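Local coordinates for protein MFP2b (Ascaris suum, PDB 2BJR) that enhances polymerization of the major sperm protein (MSP) during amoeboid motility of nematode sperm and carries a bound zinc ion, at residues A[6-14]-A[80-91]. Numbering follows the deposited sequence.
Sequences AKEDTWAFG and LQYKGNHLSLGY. With ZN (zinc ion), chain C; SO4 (sulfate ion), chain D.
Trp11 CG lies beside its backbone N (chi1 -66°), and Leu80 CG is anti to its own N (chi1 -172°). The two residues form a non-hydrogen-bonded antiparallel pair with side chains on one face of the sheet; these torsions turn the leucine branch over the indole. Leu80 CD1 sits over the indole, 3.7 Å from the centroid of the Trp11 six-membered ring, a CH-pi contact. Leu80 CB touches Trp11 CZ3 at 3.6 Å. Here edge strand 10-15 joins strand 76-81 in antiparallel fashion, and Gln81 N donates to Thr10 O at 2.9 Å. On the other face Gln81 lies alongside Thr10, with OE1 3.4 Å from Thr10 CG2; Gln81 NE2 is held by Asp22 O. From Thr10 and Gln81 onward the two segments diverge around waters. One water accepts from Thr10 N, donates to Gln81 O and meets Tyr91 OH at the ring edge. The segments meet again where Lys7 N donates to Leu89 O (2.9 Å), at the end of helix 86-89. The same short helix carries His86, whose NE2 binds zinc at 2.0 Å with Cys174, Cys176 and Cys179. One backbone bond thus joins the strands and another ties Lys7 to the zinc-bearing helix. Between them, Thr10 N and Gln81 O do not bond each other; the shared water satisfies both and links them to Tyr91 OH.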
loop_
_atom_site.group_PDB
_atom_site.type_symbol
_atom_site.label_atom_id
_atom_site.label_comp_id
_atom_site.label_asym_id
_atom_site.label_seq_id
_atom_site.Cartn_x
_atom_site.Cartn_y
_atom_site.Cartn_z
ATOM N N ALA A 6 17.367 -0.988 22.028
ATOM C CA ALA A 6 16.434 -0.610 20.901
ATOM C C ALA A 6 16.683 0.816 20.371
ATOM O O ALA A 6 16.808 1.746 21.159
ATOM C CB ALA A 6 15.001 -0.747 21.350
ATOM N N LYS A 7 16.807 0.969 19.049
ATOM C CA LYS A 7 16.869 2.288 18.431
ATOM C C LYS A 7 15.531 2.990 18.635
ATOM O O LYS A 7 14.513 2.364 18.929
ATOM C CB LYS A 7 17.206 2.252 16.933
ATOM C CG LYS A 7 18.466 1.469 16.521
ATOM C CD LYS A 7 19.363 2.275 15.575
ATOM C CE LYS A 7 20.026 1.394 14.467
ATOM N NZ LYS A 7 19.906 1.990 13.070
ATOM N N GLU A 8 15.552 4.300 18.507
ATOM C CA GLU A 8 14.328 5.088 18.572
ATOM C C GLU A 8 13.646 4.977 17.223
ATOM O O GLU A 8 14.296 4.736 16.204
ATOM C CB GLU A 8 14.634 6.575 18.772
ATOM C CG GLU A 8 15.329 6.959 20.060
ATOM C CD GLU A 8 15.923 8.365 19.984
ATOM O OE1 GLU A 8 15.674 9.109 18.974
ATOM O OE2 GLU A 8 16.616 8.729 20.952
ATOM N N ASP A 9 12.355 5.288 17.204
ATOM C CA ASP A 9 11.637 5.352 15.947
ATOM C C ASP A 9 12.250 6.338 14.994
ATOM O O ASP A 9 12.725 7.407 15.394
ATOM C CB ASP A 9 10.183 5.743 16.222
ATOM C CG ASP A 9 9.564 4.900 17.269
ATOM O OD1 ASP A 9 9.443 3.677 17.044
ATOM O OD2 ASP A 9 9.194 5.353 18.361
ATOM N N THR A 10 12.236 6.023 13.717
ATOM C CA THR A 10 12.670 6.952 12.702
ATOM C C THR A 10 11.475 7.563 12.017
ATOM O O THR A 10 10.670 6.855 11.378
ATOM C CB THR A 10 13.524 6.286 11.625
ATOM O OG1 THR A 10 14.744 5.819 12.188
ATOM C CG2 THR A 10 13.972 7.296 10.599
ATOM N N TRP A 11 11.421 8.880 12.106
ATOM C CA TRP A 11 10.457 9.692 11.393
ATOM C C TRP A 11 11.219 10.341 10.268
ATOM O O TRP A 11 11.956 11.331 10.451
ATOM C CB TRP A 11 9.808 10.724 12.344
ATOM C CG TRP A 11 8.984 10.042 13.372
ATOM C CD1 TRP A 11 9.380 9.684 14.610
ATOM C CD2 TRP A 11 7.626 9.590 13.242
ATOM N NE1 TRP A 11 8.354 9.069 15.276
ATOM C CE2 TRP A 11 7.265 9.003 14.459
ATOM C CE3 TRP A 11 6.665 9.670 12.241
ATOM C CZ2 TRP A 11 6.003 8.453 14.695
ATOM C CZ3 TRP A 11 5.408 9.155 12.492
ATOM C CH2 TRP A 11 5.090 8.538 13.700
ATOM N N ALA A 12 11.072 9.772 9.084
ATOM C CA ALA A 12 11.850 10.168 7.945
ATOM C C ALA A 12 11.390 11.429 7.294
ATOM O O ALA A 12 10.219 11.773 7.320
ATOM C CB ALA A 12 11.881 9.013 6.896
ATOM N N PHE A 13 12.325 12.089 6.632
ATOM C CA PHE A 13 12.139 13.358 5.948
ATOM C C PHE A 13 11.132 13.204 4.845
ATOM O O PHE A 13 11.284 12.340 3.943
ATOM C CB PHE A 13 13.497 13.780 5.358
ATOM C CG PHE A 13 13.468 15.020 4.495
ATOM C CD1 PHE A 13 13.009 16.238 4.994
ATOM C CD2 PHE A 13 13.962 14.973 3.196
ATOM C CE1 PHE A 13 13.026 17.377 4.202
ATOM C CE2 PHE A 13 13.969 16.106 2.403
ATOM C CZ PHE A 13 13.505 17.303 2.909
ATOM N N GLY A 14 10.136 14.077 4.855
ATOM C CA GLY A 14 8.988 13.936 3.964
ATOM C C GLY A 14 8.589 15.194 3.253
ATOM O O GLY A 14 7.626 15.822 3.624
ATOM N N LEU A 80 6.690 7.966 9.102
ATOM C CA LEU A 80 7.257 6.868 9.866
ATOM C C LEU A 80 7.943 5.894 8.907
ATOM O O LEU A 80 7.411 5.574 7.829
ATOM C CB LEU A 80 6.190 6.142 10.623
ATOM C CG LEU A 80 6.626 5.078 11.638
ATOM C CD1 LEU A 80 7.541 5.669 12.717
ATOM C CD2 LEU A 80 5.373 4.514 12.271
ATOM N N GLN A 81 9.146 5.467 9.302
ATOM C CA GLN A 81 9.980 4.587 8.483
ATOM C C GLN A 81 10.345 3.372 9.276
ATOM O O GLN A 81 10.613 3.433 10.453
ATOM C CB GLN A 81 11.214 5.331 8.011
ATOM C CG GLN A 81 12.260 4.543 7.269
ATOM C CD GLN A 81 13.405 5.432 6.797
ATOM O OE1 GLN A 81 14.249 5.756 7.607
ATOM N NE2 GLN A 81 13.405 5.873 5.545
ATOM N N TYR A 82 10.355 2.217 8.596
ATOM C CA TYR A 82 10.830 1.002 9.189
ATOM C C TYR A 82 11.767 0.345 8.151
ATOM O O TYR A 82 11.329 -0.431 7.308
ATOM C CB TYR A 82 9.675 0.109 9.647
ATOM C CG TYR A 82 10.171 -1.043 10.471
ATOM C CD1 TYR A 82 10.447 -0.889 11.820
ATOM C CD2 TYR A 82 10.461 -2.287 9.877
ATOM C CE1 TYR A 82 10.952 -1.908 12.575
ATOM C CE2 TYR A 82 10.956 -3.341 10.650
ATOM C CZ TYR A 82 11.195 -3.165 11.986
ATOM O OH TYR A 82 11.714 -4.191 12.784
ATOM N N LYS A 83 13.049 0.746 8.213
ATOM C CA LYS A 83 14.111 0.342 7.293
ATOM C C LYS A 83 15.028 -0.571 8.097
ATOM O O LYS A 83 15.622 -0.136 9.077
ATOM C CB LYS A 83 14.868 1.580 6.843
ATOM C CG LYS A 83 16.049 1.401 5.908
ATOM C CD LYS A 83 16.349 2.731 5.179
ATOM C CE LYS A 83 17.239 2.499 3.948
ATOM N NZ LYS A 83 17.704 3.726 3.227
ATOM N N GLY A 84 15.167 -1.813 7.667
ATOM C CA GLY A 84 15.965 -2.788 8.376
ATOM C C GLY A 84 15.010 -3.744 9.039
ATOM O O GLY A 84 13.850 -3.850 8.631
ATOM N N ASN A 85 15.496 -4.470 10.035
ATOM C CA ASN A 85 14.658 -5.391 10.770
ATOM C C ASN A 85 15.025 -5.418 12.240
ATOM O O ASN A 85 15.885 -4.645 12.699
ATOM C CB ASN A 85 14.664 -6.784 10.117
ATOM C CG ASN A 85 16.025 -7.461 10.165
ATOM O OD1 ASN A 85 16.845 -7.187 11.050
ATOM N ND2 ASN A 85 16.263 -8.357 9.203
ATOM N N HIS A 86 14.363 -6.273 12.999
ATOM C CA HIS A 86 14.537 -6.245 14.443
ATOM C C HIS A 86 15.974 -6.568 14.918
ATOM O O HIS A 86 16.339 -6.201 16.013
ATOM C CB HIS A 86 13.548 -7.167 15.123
ATOM C CG HIS A 86 13.739 -8.606 14.775
ATOM N ND1 HIS A 86 14.458 -9.468 15.576
ATOM C CD2 HIS A 86 13.335 -9.332 13.703
ATOM C CE1 HIS A 86 14.453 -10.672 15.030
ATOM N NE2 HIS A 86 13.807 -10.608 13.880
ATOM N N LEU A 87 16.774 -7.240 14.098
ATOM C CA LEU A 87 18.171 -7.496 14.468
ATOM C C LEU A 87 18.996 -6.217 14.568
ATOM O O LEU A 87 19.784 -6.082 15.497
ATOM C CB LEU A 87 18.843 -8.412 13.451
ATOM C CG LEU A 87 18.226 -9.798 13.278
ATOM C CD1 LEU A 87 19.089 -10.611 12.289
ATOM C CD2 LEU A 87 18.052 -10.493 14.616
ATOM N N SER A 88 18.835 -5.312 13.602
ATOM C CA SER A 88 19.556 -4.027 13.598
ATOM C C SER A 88 18.833 -2.922 14.370
ATOM O O SER A 88 19.487 -1.979 14.842
ATOM C CB SER A 88 19.844 -3.546 12.163
ATOM O OG SER A 88 18.670 -3.323 11.387
ATOM N N LEU A 89 17.512 -3.038 14.533
ATOM C CA LEU A 89 16.717 -1.980 15.172
ATOM C C LEU A 89 16.346 -2.236 16.634
ATOM O O LEU A 89 16.181 -1.299 17.424
ATOM C CB LEU A 89 15.443 -1.736 14.348
ATOM C CG LEU A 89 15.698 -1.293 12.917
ATOM C CD1 LEU A 89 14.371 -1.300 12.156
ATOM C CD2 LEU A 89 16.347 0.077 12.855
ATOM N N GLY A 90 16.189 -3.487 17.010
ATOM C CA GLY A 90 15.754 -3.803 18.365
ATOM C C GLY A 90 14.252 -3.788 18.589
ATOM O O GLY A 90 13.780 -4.021 19.698
ATOM N N TYR A 91 13.487 -3.551 17.519
ATOM C CA TYR A 91 12.026 -3.517 17.631
ATOM C C TYR A 91 11.385 -3.847 16.298
ATOM O O TYR A 91 12.015 -3.781 15.231
ATOM C CB TYR A 91 11.522 -2.114 18.101
ATOM C CG TYR A 91 11.790 -1.013 17.135
ATOM C CD1 TYR A 91 10.827 -0.598 16.205
ATOM C CD2 TYR A 91 12.993 -0.344 17.139
ATOM C CE1 TYR A 91 11.104 0.408 15.291
ATOM C CE2 TYR A 91 13.254 0.681 16.234
ATOM C CZ TYR A 91 12.312 1.046 15.309
ATOM O OH TYR A 91 12.605 2.027 14.402
HETATM ZN ZN ZN C . 13.744 -12.146 12.538
HETATM S S SO4 D . 15.562 10.263 6.318
HETATM O O1 SO4 D . 16.969 10.540 5.956
HETATM O O2 SO4 D . 14.809 10.268 5.061
HETATM O O3 SO4 D . 15.503 8.935 6.948
HETATM O O4 SO4 D . 15.118 11.265 7.300
HETATM O O HOH W 1 14.821 3.501 13.217
HETATM O O HOH W 2 11.073 3.474 13.009
HETATM O O HOH W 3 15.449 4.324 9.333
#